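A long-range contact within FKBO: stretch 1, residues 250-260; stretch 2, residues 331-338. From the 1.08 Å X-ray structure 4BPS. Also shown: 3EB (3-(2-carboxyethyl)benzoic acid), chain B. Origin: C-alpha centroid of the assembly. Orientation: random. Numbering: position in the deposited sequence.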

# COMPACT_ATOMS: atom_id res chain seq x y z
N GLY A 250 -7.94 18.53 4.06
CA GLY A 250 -8.82 18.14 5.16
C GLY A 250 -9.23 16.71 4.90
O GLY A 250 -8.36 15.84 4.76
N HIS A 251 -10.55 16.45 4.80
CA HIS A 251 -11.03 15.16 4.30
C HIS A 251 -11.56 15.28 2.88
O HIS A 251 -11.97 14.27 2.30
CB HIS A 251 -12.11 14.55 5.20
CG HIS A 251 -13.33 15.42 5.33
ND1 HIS A 251 -14.21 15.64 4.29
CD2 HIS A 251 -13.75 16.17 6.37
CE1 HIS A 251 -15.13 16.49 4.70
NE2 HIS A 251 -14.87 16.83 5.95
N ARG A 252 -11.62 16.48 2.34
CA ARG A 252 -12.38 16.74 1.13
C ARG A 252 -11.60 16.49 -0.15
O ARG A 252 -10.47 16.96 -0.31
CB ARG A 252 -12.75 18.23 1.13
CG ARG A 252 -14.09 18.70 1.63
CD ARG A 252 -14.40 20.09 0.94
NE ARG A 252 -14.02 20.07 -0.50
CZ ARG A 252 -14.22 21.03 -1.39
NH1 ARG A 252 -14.83 22.15 -1.06
NH2 ARG A 252 -13.79 20.83 -2.65
N THR A 253 -12.25 15.84 -1.11
CA THR A 253 -11.75 15.82 -2.47
C THR A 253 -11.68 17.26 -2.97
O THR A 253 -12.66 18.01 -2.85
CB THR A 253 -12.69 15.01 -3.37
OG1 THR A 253 -12.69 13.67 -2.90
CG2 THR A 253 -12.24 15.07 -4.83
N VAL A 254 -10.56 17.64 -3.57
CA VAL A 254 -10.42 18.94 -4.22
C VAL A 254 -10.21 18.75 -5.72
O VAL A 254 -10.04 17.63 -6.20
CB VAL A 254 -9.35 19.82 -3.55
CG1 VAL A 254 -9.77 20.15 -2.12
CG2 VAL A 254 -8.00 19.18 -3.63
N HIS A 255 -10.31 19.85 -6.47
CA HIS A 255 -10.09 19.79 -7.93
C HIS A 255 -10.99 18.75 -8.59
O HIS A 255 -10.55 17.91 -9.39
CB HIS A 255 -8.62 19.60 -8.28
CG HIS A 255 -7.75 20.73 -7.84
ND1 HIS A 255 -7.92 22.02 -8.29
CD2 HIS A 255 -6.70 20.75 -6.99
CE1 HIS A 255 -7.00 22.79 -7.73
NE2 HIS A 255 -6.24 22.05 -6.94
N HIS A 256 -12.30 18.84 -8.32
CA HIS A 256 -13.26 17.94 -8.93
C HIS A 256 -13.11 17.94 -10.45
O HIS A 256 -13.08 19.00 -11.08
CB HIS A 256 -14.69 18.38 -8.54
CG HIS A 256 -15.72 17.33 -8.80
ND1 HIS A 256 -16.33 17.17 -10.02
CD2 HIS A 256 -16.27 16.42 -7.97
CE1 HIS A 256 -17.21 16.18 -9.94
NE2 HIS A 256 -17.20 15.71 -8.70
N GLY A 257 -13.06 16.76 -11.04
CA GLY A 257 -13.03 16.65 -12.49
C GLY A 257 -11.74 17.10 -13.14
O GLY A 257 -11.67 17.13 -14.37
N ASP A 258 -10.71 17.42 -12.34
CA ASP A 258 -9.49 18.07 -12.83
C ASP A 258 -8.30 17.20 -12.42
O ASP A 258 -7.76 17.35 -11.33
CB ASP A 258 -9.45 19.48 -12.21
CG ASP A 258 -8.11 20.18 -12.35
OD1 ASP A 258 -7.29 19.79 -13.21
OD2 ASP A 258 -7.91 21.18 -11.61
N VAL A 259 -7.91 16.27 -13.28
CA VAL A 259 -6.90 15.30 -12.88
C VAL A 259 -5.55 15.98 -12.68
O VAL A 259 -4.75 15.54 -11.84
CB VAL A 259 -6.80 14.12 -13.86
CG1 VAL A 259 -6.17 14.53 -15.19
CG2 VAL A 259 -6.06 12.97 -13.22
N THR A 260 -5.26 17.01 -13.46
CA THR A 260 -4.00 17.73 -13.29
C THR A 260 -3.94 18.36 -11.89
O THR A 260 -2.95 18.20 -11.17
CB THR A 260 -3.85 18.80 -14.37
OG1 THR A 260 -3.71 18.15 -15.63
CG2 THR A 260 -2.62 19.67 -14.13
N ALA A 331 -10.41 4.95 -4.32
CA ALA A 331 -11.37 4.64 -3.26
C ALA A 331 -12.65 5.46 -3.30
O ALA A 331 -13.68 4.96 -2.84
CB ALA A 331 -10.70 4.83 -1.89
N ARG A 332 -12.58 6.72 -3.76
CA ARG A 332 -13.79 7.53 -4.01
C ARG A 332 -13.93 7.72 -5.50
O ARG A 332 -12.94 7.97 -6.20
CB ARG A 332 -13.68 8.94 -3.42
CG ARG A 332 -13.42 8.98 -1.95
CD ARG A 332 -13.24 10.40 -1.49
NE ARG A 332 -12.91 10.42 -0.07
CZ ARG A 332 -12.58 11.52 0.59
NH1 ARG A 332 -12.46 12.71 -0.02
NH2 ARG A 332 -12.33 11.42 1.88
N GLU A 333 -15.17 7.65 -6.00
CA GLU A 333 -15.44 7.87 -7.42
C GLU A 333 -14.86 9.21 -7.90
O GLU A 333 -14.34 9.26 -9.02
CB GLU A 333 -16.95 7.83 -7.72
CG GLU A 333 -17.33 8.06 -9.20
CD GLU A 333 -17.01 6.86 -10.11
OE1 GLU A 333 -16.93 5.70 -9.62
OE2 GLU A 333 -16.84 7.09 -11.33
N ASP A 334 -14.92 10.26 -7.07
CA ASP A 334 -14.43 11.56 -7.52
C ASP A 334 -12.92 11.79 -7.39
O ASP A 334 -12.44 12.86 -7.79
CB ASP A 334 -15.22 12.72 -6.88
CG ASP A 334 -15.03 12.85 -5.38
OD1 ASP A 334 -14.11 12.24 -4.79
OD2 ASP A 334 -15.81 13.64 -4.79
N LEU A 335 -12.20 10.80 -6.90
CA LEU A 335 -10.74 10.84 -6.95
C LEU A 335 -10.29 10.22 -8.25
O LEU A 335 -10.75 9.14 -8.64
CB LEU A 335 -10.13 10.14 -5.73
CG LEU A 335 -10.42 10.83 -4.39
CD1 LEU A 335 -9.94 9.95 -3.24
CD2 LEU A 335 -9.80 12.23 -4.32
N LEU A 336 -9.36 10.90 -8.91
CA LEU A 336 -8.98 10.59 -10.28
C LEU A 336 -7.56 10.04 -10.41
O LEU A 336 -7.18 9.53 -11.48
CB LEU A 336 -9.09 11.86 -11.13
CG LEU A 336 -10.46 12.55 -11.07
CD1 LEU A 336 -10.42 13.88 -11.80
CD2 LEU A 336 -11.53 11.64 -11.65
N VAL A 337 -6.76 10.19 -9.35
CA VAL A 337 -5.35 9.85 -9.39
C VAL A 337 -4.85 9.71 -7.96
O VAL A 337 -5.32 10.43 -7.06
CB VAL A 337 -4.54 10.93 -10.14
CG1 VAL A 337 -4.75 12.36 -9.55
CG2 VAL A 337 -3.04 10.57 -10.20
N GLU A 338 -3.91 8.79 -7.72
CA GLU A 338 -3.21 8.74 -6.45
C GLU A 338 -1.77 8.28 -6.71
O GLU A 338 -1.50 7.61 -7.71
CB GLU A 338 -3.82 7.74 -5.49
CG GLU A 338 -5.09 8.18 -4.88
CD GLU A 338 -5.54 7.22 -3.81
OE1 GLU A 338 -5.18 6.00 -3.91
OE2 GLU A 338 -6.23 7.63 -2.88
C 3EB B . -7.73 9.10 1.25
O 3EB B . -8.65 8.80 2.01
CA 3EB B . -7.64 8.55 -0.15
OAB 3EB B . -8.51 2.73 2.62
OAD 3EB B . -6.46 1.92 2.82
CAE 3EB B . -5.67 6.35 0.60
CAF 3EB B . -4.82 5.45 1.23
CAG 3EB B . -7.04 6.11 0.52
CAH 3EB B . -5.33 4.29 1.78
CAL 3EB B . -7.28 2.82 2.42
CAM 3EB B . -7.54 4.95 1.11
CAN 3EB B . -6.70 4.04 1.76
OXT 3EB B . -6.80 9.94 1.57
C2 3EB B . -7.99 7.05 -0.21
O HOH W 1 -18.33 14.24 -6.71
O HOH W 2 -13.68 14.38 -9.77

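A single threonine hydroxyl carries the polar centre of this contact: T253 OG1 donates to D334 OD1 (2.8 Å) and accepts from R332 NH1 (3.0 Å), so it links an acid and a base of the other stretch in one relay. Threonine suits the place because its hydroxyl can give and take at once, and its CB points toward stretch 2 with chi1 in m. D334, its chi1 in p, brings its carboxylate to the hydroxyl from the turn.

R332 reaches the same site nearly fully extended, with chi1 in m and chi2 and chi3 both t, and lays the edge of its guanidinium against stretch 1. Besides the threonine, it grips the backbone: R332 NH1 and R332 NH2 both donate to H251 O, at 2.8 and 2.9 Å respectively, a forked arrangement in which two nitrogens share one carbonyl. Arginine fits this task, with a long side chain to span the gap and a flat head carrying several donors. T253 N also lies 3.3 Å from R332 NH1, but both are donors and no bond forms. The type I turn from R332 to L335, closed by L335 N donating to R332 O (3.0 Å), sets R332 and D334 so that both point toward stretch 1. L335 starts sideways, but its end comes nearer, placing L335 CD2 3.5 Å from T253 OG1.

Farther along, water takes over. The H256 side chain, chi1 in t, approaches the aspartate obliquely, H256 CD2 lying 4.0 Å from D334 CB; water 1 joins H256 NE2 (2.7 Å from the water O) to D334 OD2, to which the water donates (3.2 Å). Water 2 accepts from G257 N and donates to D334 O, its O lying 2.8 Å from each, and so ties the two backbones together. G257 sits in the type II turn from H255 to D258, closed by D258 N donating to H255 O (3.0 Å); its positive phi of 70° favours glycine.

Beyond this turn the contact becomes apolar. L336 points toward stretch 1 and sets L336 CD1 against the backbone as it enters the helix, 3.7 Å from G257 C, 3.6 Å from D258 N and 3.8 Å from V259 N. V259 is buried, and V259 CG2 packs 3.8 Å from L336 CB and 3.9 Å from V337 CG1; the branched aliphatic side chains of V259, L336 and V337 suit this apolar packing, having no polar group of their own to satisfy. D258 turns away from stretch 2 to cap the helix that V259 begins. In all, 464 Å² is buried, summed over both sides.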